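Local coordinates for carbonic anhydrase (Synechocystis sp., PDB 5SWC), which catalyses the reversible, zinc-dependent hydration of carbon dioxide and supplies carbon dioxide to RuBisCO inside the carboxysome, at residues T149-L152 with V153-Y157. Numbering follows the deposited sequence.
Sequences TRRL and VLDNY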
loop_
_atom_site.group_PDB
_atom_site.type_symbol
_atom_site.label_atom_id
_atom_site.label_comp_id
_atom_site.label_asym_id
_atom_site.label_seq_id
_atom_site.Cartn_x
_atom_site.Cartn_y
_atom_site.Cartn_z
ATOM N N THR A 149 10.657 -17.589 -7.395
ATOM C CA THR A 149 11.428 -18.797 -7.080
ATOM C C THR A 149 10.477 -19.958 -7.001
ATOM O O THR A 149 10.730 -20.997 -7.575
ATOM C CB THR A 149 12.133 -18.649 -5.750
ATOM O OG1 THR A 149 12.901 -17.432 -5.764
ATOM C CG2 THR A 149 13.011 -19.825 -5.433
ATOM N N ARG A 150 9.379 -19.788 -6.271
ATOM C CA ARG A 150 8.465 -20.885 -6.063
ATOM C C ARG A 150 7.857 -21.333 -7.377
ATOM O O ARG A 150 7.762 -22.521 -7.669
ATOM C CB ARG A 150 7.383 -20.443 -5.088
ATOM C CG ARG A 150 6.597 -21.604 -4.532
ATOM C CD ARG A 150 5.489 -21.118 -3.633
ATOM N NE ARG A 150 4.439 -20.549 -4.466
ATOM C CZ ARG A 150 3.383 -21.225 -4.910
ATOM N NH1 ARG A 150 2.489 -20.640 -5.706
ATOM N NH2 ARG A 150 3.220 -22.499 -4.584
ATOM N N ARG A 151 7.465 -20.370 -8.216
ATOM C CA ARG A 151 6.886 -20.709 -9.508
ATOM C C ARG A 151 7.859 -21.438 -10.407
ATOM O O ARG A 151 7.536 -22.470 -10.978
ATOM C CB ARG A 151 6.373 -19.412 -10.195
ATOM C CG ARG A 151 5.516 -19.622 -11.412
ATOM C CD ARG A 151 4.122 -20.159 -11.135
ATOM N NE ARG A 151 4.086 -21.603 -11.065
ATOM C CZ ARG A 151 3.251 -22.292 -10.288
ATOM N NH1 ARG A 151 2.380 -21.671 -9.505
ATOM N NH2 ARG A 151 3.298 -23.618 -10.279
ATOM N N LEU A 152 9.069 -20.907 -10.509
ATOM C CA LEU A 152 10.112 -21.577 -11.282
ATOM C C LEU A 152 10.366 -23.016 -10.791
ATOM O O LEU A 152 10.445 -23.958 -11.608
ATOM C CB LEU A 152 11.385 -20.729 -11.237
ATOM C CG LEU A 152 12.541 -21.217 -12.094
ATOM C CD1 LEU A 152 13.428 -20.040 -12.479
ATOM C CD2 LEU A 152 13.338 -22.289 -11.378
ATOM N N VAL A 153 10.504 -23.199 -9.479
ATOM C CA VAL A 153 10.857 -24.496 -8.923
ATOM C C VAL A 153 9.709 -25.485 -9.116
ATOM O O VAL A 153 9.925 -26.620 -9.553
ATOM C CB VAL A 153 11.263 -24.352 -7.447
ATOM C CG1 VAL A 153 11.304 -25.726 -6.770
ATOM C CG2 VAL A 153 12.612 -23.639 -7.337
ATOM N N LEU A 154 8.481 -25.061 -8.863
ATOM C CA LEU A 154 7.342 -25.958 -9.092
ATOM C C LEU A 154 7.147 -26.336 -10.558
ATOM O O LEU A 154 6.757 -27.468 -10.877
ATOM C CB LEU A 154 6.055 -25.340 -8.521
ATOM C CG LEU A 154 6.041 -25.190 -6.995
ATOM C CD1 LEU A 154 4.710 -24.602 -6.533
ATOM C CD2 LEU A 154 6.340 -26.495 -6.276
ATOM N N ASP A 155 7.416 -25.411 -11.472
ATOM C CA ASP A 155 7.210 -25.646 -12.885
ATOM C C ASP A 155 8.313 -26.488 -13.511
ATOM O O ASP A 155 8.016 -27.259 -14.421
ATOM C CB ASP A 155 7.139 -24.327 -13.685
ATOM C CG ASP A 155 5.876 -23.517 -13.426
ATOM O OD1 ASP A 155 4.884 -24.049 -12.872
ATOM O OD2 ASP A 155 5.909 -22.301 -13.777
ATOM N N ASN A 156 9.555 -26.339 -13.037
ATOM C CA ASN A 156 10.710 -26.850 -13.742
ATOM C C ASN A 156 11.447 -27.962 -13.017
ATOM O O ASN A 156 12.271 -28.619 -13.650
ATOM C CB ASN A 156 11.711 -25.737 -14.044
ATOM C CG ASN A 156 11.168 -24.730 -15.018
ATOM O OD1 ASN A 156 11.119 -25.001 -16.230
ATOM N ND2 ASN A 156 10.712 -23.588 -14.513
ATOM N N TYR A 157 11.202 -28.108 -11.708
ATOM C CA TYR A 157 11.849 -29.137 -10.874
ATOM C C TYR A 157 10.810 -29.984 -10.144
ATOM O O TYR A 157 11.006 -30.392 -8.992
ATOM C CB TYR A 157 12.809 -28.551 -9.875
ATOM C CG TYR A 157 13.956 -27.797 -10.470
ATOM C CD1 TYR A 157 13.873 -26.443 -10.689
ATOM C CD2 TYR A 157 15.121 -28.449 -10.844
ATOM C CE1 TYR A 157 14.932 -25.727 -11.197
ATOM C CE2 TYR A 157 16.188 -27.742 -11.370
ATOM C CZ TYR A 157 16.080 -26.377 -11.560
ATOM O OH TYR A 157 17.123 -25.644 -12.085
#
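Arg151 and Asp155, one turn apart on helix 147-156, form an i to i+4 salt bridge along its flank. From CB the arginine chain leaves with CG anti to the backbone N (chi1 -169°), then bends at chi2 and chi3, which folds it back over the following turn. CG passes 3.6 Å from Asp155 OD2, with CD only slightly farther. NE and NH2 grip Asp155 OD1 side-on, each at 3.1 Å, both arriving from the same face of the carboxylate, well out of its plane; CZ, between them, lies 3.5 Å from OD1. NE also makes a weak hydrogen bond to Asp155 OD2 (3.3 Å). The two flat groups are 25° from coplanar. NH2 also lies 3.7 Å from Leu154 CB, where the two side chains cross at about a right angle. An alanine in place of Arg151 would probably leave the Asp155 carboxylate without its cationic mate on this helix and remove the guanidinium contact with Leu154 CB. Asp155 OD2 is hydrogen-bonded to Ser189 OG of the second subunit, and Arg151 packs on Pro185 of that subunit, placing the ion pair at a hexamer interface. At the C-terminal end, Leu152 O takes two donors, Asn156 N and Asn156 ND2, both at 2.9 Å; ND2 lies in the carbonyl plane, on a lone pair. Leu152 CD2 meets the edge of the Tyr157 ring at CE1 (3.8 Å), while Tyr157 OH is hydrogen-bonded to Glu172 OE2 of helix 162-181. Backbone bonds thus hold the last turn, reinforced by the Arg151-Asp155 pair and the Asn156 amide, and the arginine likely favours the ionised aspartate.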